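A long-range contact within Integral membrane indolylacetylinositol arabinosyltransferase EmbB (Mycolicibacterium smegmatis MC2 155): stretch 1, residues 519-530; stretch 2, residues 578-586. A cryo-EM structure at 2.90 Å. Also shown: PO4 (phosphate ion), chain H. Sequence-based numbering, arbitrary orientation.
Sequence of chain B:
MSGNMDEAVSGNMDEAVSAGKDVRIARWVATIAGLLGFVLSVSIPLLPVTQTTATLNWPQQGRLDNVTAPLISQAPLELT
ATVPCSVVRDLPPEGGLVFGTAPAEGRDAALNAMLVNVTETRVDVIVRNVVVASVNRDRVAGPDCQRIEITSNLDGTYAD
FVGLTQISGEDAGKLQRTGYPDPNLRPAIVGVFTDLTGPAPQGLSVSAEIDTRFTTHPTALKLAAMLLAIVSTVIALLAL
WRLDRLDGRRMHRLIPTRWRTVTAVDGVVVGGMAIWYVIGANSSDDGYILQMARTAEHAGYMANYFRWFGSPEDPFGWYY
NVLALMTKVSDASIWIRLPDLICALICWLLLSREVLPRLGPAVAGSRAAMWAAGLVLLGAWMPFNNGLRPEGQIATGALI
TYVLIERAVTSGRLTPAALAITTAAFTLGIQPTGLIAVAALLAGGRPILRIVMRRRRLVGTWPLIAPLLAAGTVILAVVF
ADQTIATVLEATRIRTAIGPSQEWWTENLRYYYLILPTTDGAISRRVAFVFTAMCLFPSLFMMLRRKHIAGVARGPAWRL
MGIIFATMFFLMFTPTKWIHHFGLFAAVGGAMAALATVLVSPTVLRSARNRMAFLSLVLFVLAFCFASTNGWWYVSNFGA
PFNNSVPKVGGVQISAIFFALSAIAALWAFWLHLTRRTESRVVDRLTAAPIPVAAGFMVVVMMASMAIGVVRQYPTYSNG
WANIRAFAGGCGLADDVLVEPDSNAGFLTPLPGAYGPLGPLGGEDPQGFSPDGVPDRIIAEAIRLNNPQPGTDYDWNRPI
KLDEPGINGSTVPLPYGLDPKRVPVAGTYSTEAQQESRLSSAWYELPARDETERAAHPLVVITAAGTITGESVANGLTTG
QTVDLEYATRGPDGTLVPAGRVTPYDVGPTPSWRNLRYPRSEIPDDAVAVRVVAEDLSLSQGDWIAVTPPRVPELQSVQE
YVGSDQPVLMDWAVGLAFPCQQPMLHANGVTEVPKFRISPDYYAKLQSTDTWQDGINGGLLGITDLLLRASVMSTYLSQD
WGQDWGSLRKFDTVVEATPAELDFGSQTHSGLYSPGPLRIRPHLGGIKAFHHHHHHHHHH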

ATOM      1  N   THR B 519     -10.264  -6.851   5.366  1.00 57.57           N
ATOM      2  CA  THR B 519     -11.372  -6.583   6.275  1.00 57.57           C
ATOM      3  C   THR B 519     -11.742  -5.106   6.300  1.00 57.57           C
ATOM      4  O   THR B 519     -12.915  -4.769   6.501  1.00 57.57           O
ATOM      5  N   ASP B 520     -10.771  -4.219   6.082  1.00 59.97           N
ATOM      6  CA  ASP B 520     -11.061  -2.788   6.082  1.00 59.97           C
ATOM      7  C   ASP B 520     -11.987  -2.421   4.928  1.00 59.97           C
ATOM      8  O   ASP B 520     -13.033  -1.796   5.136  1.00 59.97           O
ATOM      9  N   GLY B 521     -11.617  -2.795   3.707  1.00 56.68           N
ATOM     10  CA  GLY B 521     -12.515  -2.655   2.578  1.00 56.68           C
ATOM     11  C   GLY B 521     -13.154  -3.977   2.209  1.00 56.68           C
ATOM     12  O   GLY B 521     -12.528  -4.816   1.558  1.00 56.68           O
ATOM     13  N   ALA B 522     -14.406  -4.169   2.610  1.00 52.62           N
ATOM     14  CA  ALA B 522     -15.112  -5.427   2.444  1.00 52.62           C
ATOM     15  C   ALA B 522     -16.333  -5.222   1.555  1.00 52.62           C
ATOM     16  O   ALA B 522     -16.521  -4.159   0.956  1.00 52.62           O
ATOM     17  N   ILE B 523     -17.166  -6.260   1.458  1.00 51.14           N
ATOM     18  CA  ILE B 523     -18.353  -6.188   0.609  1.00 51.14           C
ATOM     19  C   ILE B 523     -19.277  -5.069   1.070  1.00 51.14           C
ATOM     20  O   ILE B 523     -19.831  -4.323   0.252  1.00 51.14           O
ATOM     21  N   SER B 524     -19.443  -4.917   2.382  1.00 50.45           N
ATOM     22  CA  SER B 524     -20.387  -3.952   2.928  1.00 50.45           C
ATOM     23  C   SER B 524     -19.813  -2.549   3.067  1.00 50.45           C
ATOM     24  O   SER B 524     -20.583  -1.597   3.220  1.00 50.45           O
ATOM     25  N   ARG B 525     -18.493  -2.395   3.017  1.00 51.90           N
ATOM     26  CA  ARG B 525     -17.858  -1.100   3.223  1.00 51.90           C
ATOM     27  C   ARG B 525     -17.581  -0.355   1.923  1.00 51.90           C
ATOM     28  O   ARG B 525     -16.831   0.626   1.937  1.00 51.90           O
ATOM     29  N   ARG B 526     -18.166  -0.791   0.806  1.00 53.08           N
ATOM     30  CA  ARG B 526     -18.015  -0.104  -0.469  1.00 53.08           C
ATOM     31  C   ARG B 526     -19.296   0.561  -0.948  1.00 53.08           C
ATOM     32  O   ARG B 526     -19.230   1.448  -1.811  1.00 53.08           O
ATOM     33  N   VAL B 527     -20.443   0.159  -0.398  1.00 55.67           N
ATOM     34  CA  VAL B 527     -21.735   0.679  -0.835  1.00 55.67           C
ATOM     35  C   VAL B 527     -21.806   2.185  -0.619  1.00 55.67           C
ATOM     36  O   VAL B 527     -22.206   2.937  -1.515  1.00 55.67           O
ATOM     37  N   ALA B 528     -21.394   2.644   0.568  1.00 57.64           N
ATOM     38  CA  ALA B 528     -21.551   4.048   0.939  1.00 57.64           C
ATOM     39  C   ALA B 528     -20.928   4.989  -0.082  1.00 57.64           C
ATOM     40  O   ALA B 528     -21.394   6.122  -0.242  1.00 57.64           O
ATOM     41  N   PHE B 529     -19.885   4.547  -0.782  1.00 58.86           N
ATOM     42  CA  PHE B 529     -19.236   5.384  -1.781  1.00 58.86           C
ATOM     43  C   PHE B 529     -19.678   5.072  -3.204  1.00 58.86           C
ATOM     44  O   PHE B 529     -19.846   5.999  -4.010  1.00 58.86           O
ATOM     45  N   VAL B 530     -19.868   3.795  -3.549  1.00 57.84           N
ATOM     46  CA  VAL B 530     -20.214   3.487  -4.933  1.00 57.84           C
ATOM     47  C   VAL B 530     -21.645   3.915  -5.239  1.00 57.84           C
ATOM     48  O   VAL B 530     -21.921   4.465  -6.311  1.00 57.84           O
ATOM     49  N   TRP B 578      -8.467   7.504   6.424  1.00 58.98           N
ATOM     50  CA  TRP B 578      -9.052   6.202   6.703  1.00 58.98           C
ATOM     51  C   TRP B 578     -10.255   5.956   5.799  1.00 58.98           C
ATOM     52  O   TRP B 578     -10.677   6.818   5.025  1.00 58.98           O
ATOM     53  N   ILE B 579     -10.815   4.753   5.914  1.00 57.51           N
ATOM     54  CA  ILE B 579     -12.059   4.436   5.223  1.00 57.51           C
ATOM     55  C   ILE B 579     -13.279   4.765   6.079  1.00 57.51           C
ATOM     56  O   ILE B 579     -14.362   5.014   5.530  1.00 57.51           O
ATOM     57  N   HIS B 580     -13.125   4.818   7.406  1.00 58.76           N
ATOM     58  CA  HIS B 580     -14.237   5.169   8.281  1.00 58.76           C
ATOM     59  C   HIS B 580     -14.840   6.526   7.944  1.00 58.76           C
ATOM     60  O   HIS B 580     -15.985   6.795   8.320  1.00 58.76           O
ATOM     61  N   HIS B 581     -14.101   7.383   7.245  1.00 57.89           N
ATOM     62  CA  HIS B 581     -14.579   8.707   6.874  1.00 57.89           C
ATOM     63  C   HIS B 581     -15.575   8.680   5.724  1.00 57.89           C
ATOM     64  O   HIS B 581     -15.944   9.748   5.224  1.00 57.89           O
ATOM     65  N   PHE B 582     -16.014   7.502   5.291  1.00 55.72           N
ATOM     66  CA  PHE B 582     -17.037   7.389   4.261  1.00 55.72           C
ATOM     67  C   PHE B 582     -18.445   7.323   4.836  1.00 55.72           C
ATOM     68  O   PHE B 582     -19.411   7.327   4.069  1.00 55.72           O
ATOM     69  N   GLY B 583     -18.582   7.260   6.159  1.00 52.13           N
ATOM     70  CA  GLY B 583     -19.892   7.334   6.775  1.00 52.13           C
ATOM     71  C   GLY B 583     -20.500   8.716   6.770  1.00 52.13           C
ATOM     72  O   GLY B 583     -21.661   8.866   7.161  1.00 52.13           O
ATOM     73  N   LEU B 584     -19.741   9.726   6.339  1.00 53.44           N
ATOM     74  CA  LEU B 584     -20.260  11.084   6.252  1.00 53.44           C
ATOM     75  C   LEU B 584     -21.277  11.239   5.133  1.00 53.44           C
ATOM     76  O   LEU B 584     -22.044  12.207   5.138  1.00 53.44           O
ATOM     77  N   PHE B 585     -21.301  10.314   4.179  1.00 55.96           N
ATOM     78  CA  PHE B 585     -22.195  10.390   3.036  1.00 55.96           C
ATOM     79  C   PHE B 585     -23.542   9.731   3.287  1.00 55.96           C
ATOM     80  O   PHE B 585     -24.349   9.648   2.359  1.00 55.96           O
ATOM     81  N   ALA B 586     -23.810   9.285   4.518  1.00 53.09           N
ATOM     82  CA  ALA B 586     -24.999   8.482   4.792  1.00 53.09           C
ATOM     83  C   ALA B 586     -26.281   9.176   4.346  1.00 53.09           C
ATOM     84  O   ALA B 586     -27.175   8.537   3.780  1.00 53.09           O
TER

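Packing between residues 519-530 and 578-586 of EmbB, which buries 447 Å² counted over both sides and is made largely of side-chain packing. Thr-519 (m) stays out of reach. Asp-520 leaves its backbone sideways, but its t rotamer brings the carboxylate nearer, so that OD1 lies 3.2 Å from CD1 of Ile-579, while OD2 is 4.3 Å from CE1 of His-580. Gly-521 has no side chain; its backbone N sits 4.1 Å from Ile-579 CD1. Ile-579, m at chi1 and t at chi2, points toward stretch 1 and extends its CD1 methyl to these two residues. Ala-522, Ile-523 and Ser-524 make no contact. Arg-525 (chi1 m, chi2 off-rotamer at -110°) points toward stretch 2, and its guanidinium is held within its own stretch: NE donates to the backbone O of Asp-520 at 2.9 Å, and NH2 forms a salt bridge with Asp-520 OD2 at 2.8 Å. Thus fixed, Arg-525 NH2 also lies 4.3 Å from Ile-579 CB and 3.4 Å from His-580 ND1, which sits at the guanidinium edge; the geometry leaves open whether this last pair is hydrogen-bonded. Arg-526 points away and is hydrogen-bonded elsewhere in the structure. In the helical part of stretch 1, Ala-528 points toward stretch 2, its CB 3.8 Å from the backbone O of Phe-582, and its own O lies 4.2 Å from CB of Phe-585 (m). Phe-529 (t) leaves sideways and meets Phe-582 (m), CD1 to CE1 at 4.1 Å; the ring planes, 26° apart, are near parallel but slid, with centroids 5.2 Å apart and little overlap. Val-530 is out of reach. A phosphate ion lies beside stretch 2, its O2 accepting a weak hydrogen bond from Trp-578 NE1 at 3.4 Å.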

ATOM      1  CB  THR B 519     -11.019  -7.067   7.683  1.00 57.57           C
ATOM      2  OG1 THR B 519     -10.692  -8.462   7.641  1.00 57.57           O
ATOM      3  CG2 THR B 519     -12.188  -6.868   8.635  1.00 57.57           C
ATOM      4  CB  ASP B 520      -9.761  -1.989   6.018  1.00 59.97           C
ATOM      5  CG  ASP B 520      -9.955  -0.534   6.386  1.00 59.97           C
ATOM      6  OD1 ASP B 520      -9.064   0.285   6.080  1.00 59.97           O
ATOM      7  OD2 ASP B 520     -11.002  -0.209   6.985  1.00 59.97           O
ATOM      8  CB  ALA B 522     -15.492  -5.996   3.811  1.00 52.62           C
ATOM      9  CB  ILE B 523     -19.075  -7.549   0.588  1.00 51.14           C
ATOM     10  CG1 ILE B 523     -18.302  -8.550  -0.268  1.00 51.14           C
ATOM     11  CG2 ILE B 523     -20.489  -7.404   0.059  1.00 51.14           C
ATOM     12  CD1 ILE B 523     -18.944  -9.911  -0.323  1.00 51.14           C
ATOM     13  CB  SER B 524     -20.889  -4.425   4.293  1.00 50.45           C
ATOM     14  OG  SER B 524     -19.833  -4.447   5.238  1.00 50.45           O
ATOM     15  CB  ARG B 525     -16.557  -1.275   4.007  1.00 51.90           C
ATOM     16  CG  ARG B 525     -16.692  -2.170   5.224  1.00 51.90           C
ATOM     17  CD  ARG B 525     -16.581  -1.369   6.504  1.00 51.90           C
ATOM     18  NE  ARG B 525     -15.228  -0.865   6.716  1.00 51.90           N
ATOM     19  CZ  ARG B 525     -14.887  -0.029   7.689  1.00 51.90           C
ATOM     20  NH1 ARG B 525     -15.802   0.404   8.545  1.00 51.90           N
ATOM     21  NH2 ARG B 525     -13.632   0.376   7.806  1.00 51.90           N
ATOM     22  CB  ARG B 526     -17.531  -1.084  -1.545  1.00 53.08           C
ATOM     23  CG  ARG B 526     -16.276  -1.844  -1.157  1.00 53.08           C
ATOM     24  CD  ARG B 526     -15.835  -2.804  -2.243  1.00 53.08           C
ATOM     25  NE  ARG B 526     -14.566  -3.443  -1.913  1.00 53.08           N
ATOM     26  CZ  ARG B 526     -13.827  -4.132  -2.775  1.00 53.08           C
ATOM     27  NH1 ARG B 526     -14.229  -4.274  -4.029  1.00 53.08           N
ATOM     28  NH2 ARG B 526     -12.686  -4.678  -2.384  1.00 53.08           N
ATOM     29  CB  VAL B 527     -22.871  -0.050  -0.096  1.00 55.67           C
ATOM     30  CG1 VAL B 527     -24.218   0.309  -0.689  1.00 55.67           C
ATOM     31  CG2 VAL B 527     -22.649  -1.551  -0.139  1.00 55.67           C
ATOM     32  CB  ALA B 528     -20.940   4.294   2.318  1.00 57.64           C
ATOM     33  CB  PHE B 529     -17.715   5.246  -1.684  1.00 58.86           C
ATOM     34  CG  PHE B 529     -16.970   6.184  -2.584  1.00 58.86           C
ATOM     35  CD1 PHE B 529     -17.031   7.550  -2.379  1.00 58.86           C
ATOM     36  CD2 PHE B 529     -16.214   5.703  -3.638  1.00 58.86           C
ATOM     37  CE1 PHE B 529     -16.351   8.420  -3.207  1.00 58.86           C
ATOM     38  CE2 PHE B 529     -15.533   6.566  -4.469  1.00 58.86           C
ATOM     39  CZ  PHE B 529     -15.601   7.928  -4.253  1.00 58.86           C
ATOM     40  CB  VAL B 530     -19.971   1.998  -5.246  1.00 57.84           C
ATOM     41  CG1 VAL B 530     -18.523   1.637  -4.969  1.00 57.84           C
ATOM     42  CG2 VAL B 530     -20.901   1.109  -4.449  1.00 57.84           C
ATOM     43  CB  TRP B 578      -9.477   6.089   8.169  1.00 58.98           C
ATOM     44  CG  TRP B 578      -8.424   6.442   9.172  1.00 58.98           C
ATOM     45  CD1 TRP B 578      -8.512   7.398  10.139  1.00 58.98           C
ATOM     46  CD2 TRP B 578      -7.138   5.832   9.326  1.00 58.98           C
ATOM     47  NE1 TRP B 578      -7.358   7.426  10.881  1.00 58.98           N
ATOM     48  CE2 TRP B 578      -6.497   6.477  10.400  1.00 58.98           C
ATOM     49  CE3 TRP B 578      -6.464   4.808   8.655  1.00 58.98           C
ATOM     50  CZ2 TRP B 578      -5.216   6.133  10.820  1.00 58.98           C
ATOM     51  CZ3 TRP B 578      -5.191   4.468   9.073  1.00 58.98           C
ATOM     52  CH2 TRP B 578      -4.581   5.129  10.145  1.00 58.98           C
ATOM     53  CB  ILE B 579     -12.064   2.957   4.787  1.00 57.51           C
ATOM     54  CG1 ILE B 579     -10.933   2.699   3.797  1.00 57.51           C
ATOM     55  CG2 ILE B 579     -13.379   2.566   4.136  1.00 57.51           C
ATOM     56  CD1 ILE B 579     -10.743   1.243   3.469  1.00 57.51           C
ATOM     57  CB  HIS B 580     -13.784   5.170   9.742  1.00 58.76           C
ATOM     58  CG  HIS B 580     -12.752   4.133  10.059  1.00 58.76           C
ATOM     59  ND1 HIS B 580     -13.054   2.794  10.177  1.00 58.76           N
ATOM     60  CD2 HIS B 580     -11.424   4.241  10.298  1.00 58.76           C
ATOM     61  CE1 HIS B 580     -11.954   2.119  10.465  1.00 58.76           C
ATOM     62  NE2 HIS B 580     -10.952   2.975  10.544  1.00 58.76           N
ATOM     63  CB  HIS B 581     -13.397   9.608   6.510  1.00 57.89           C
ATOM     64  CG  HIS B 581     -12.437   9.831   7.634  1.00 57.89           C
ATOM     65  ND1 HIS B 581     -11.240  10.493   7.470  1.00 57.89           N
ATOM     66  CD2 HIS B 581     -12.495   9.481   8.940  1.00 57.89           C
ATOM     67  CE1 HIS B 581     -10.603  10.539   8.625  1.00 57.89           C
ATOM     68  NE2 HIS B 581     -11.343   9.932   9.533  1.00 57.89           N
ATOM     69  CB  PHE B 582     -16.780   6.158   3.390  1.00 55.72           C
ATOM     70  CG  PHE B 582     -15.667   6.337   2.403  1.00 55.72           C
ATOM     71  CD1 PHE B 582     -15.509   7.536   1.730  1.00 55.72           C
ATOM     72  CD2 PHE B 582     -14.780   5.309   2.144  1.00 55.72           C
ATOM     73  CE1 PHE B 582     -14.485   7.704   0.821  1.00 55.72           C
ATOM     74  CE2 PHE B 582     -13.755   5.473   1.235  1.00 55.72           C
ATOM     75  CZ  PHE B 582     -13.609   6.672   0.574  1.00 55.72           C
ATOM     76  CB  LEU B 584     -19.112  12.066   6.037  1.00 53.44           C
ATOM     77  CG  LEU B 584     -18.087  12.144   7.165  1.00 53.44           C
ATOM     78  CD1 LEU B 584     -16.929  13.031   6.765  1.00 53.44           C
ATOM     79  CD2 LEU B 584     -18.741  12.654   8.429  1.00 53.44           C
ATOM     80  CB  PHE B 585     -21.538   9.747   1.811  1.00 55.96           C
ATOM     81  CG  PHE B 585     -20.324  10.480   1.320  1.00 55.96           C
ATOM     82  CD1 PHE B 585     -20.433  11.757   0.801  1.00 55.96           C
ATOM     83  CD2 PHE B 585     -19.075   9.890   1.379  1.00 55.96           C
ATOM     84  CE1 PHE B 585     -19.316  12.433   0.351  1.00 55.96           C
ATOM     85  CE2 PHE B 585     -17.957  10.562   0.930  1.00 55.96           C
ATOM     86  CZ  PHE B 585     -18.077  11.833   0.416  1.00 55.96           C
ATOM     87  CB  ALA B 586     -25.068   8.148   6.283  1.00 53.09           C
TER
HETATM   88  P   PO4 H1202      -9.211  10.064  13.377  1.00 69.77           P
HETATM   89  O1  PO4 H1202      -8.696  10.475  12.021  1.00 69.77           O
HETATM   90  O2  PO4 H1202      -8.915   8.603  13.604  1.00 69.77           O
HETATM   91  O3  PO4 H1202     -10.702  10.289  13.435  1.00 69.77           O
HETATM   92  O4  PO4 H1202      -8.531  10.894  14.439  1.00 69.77           O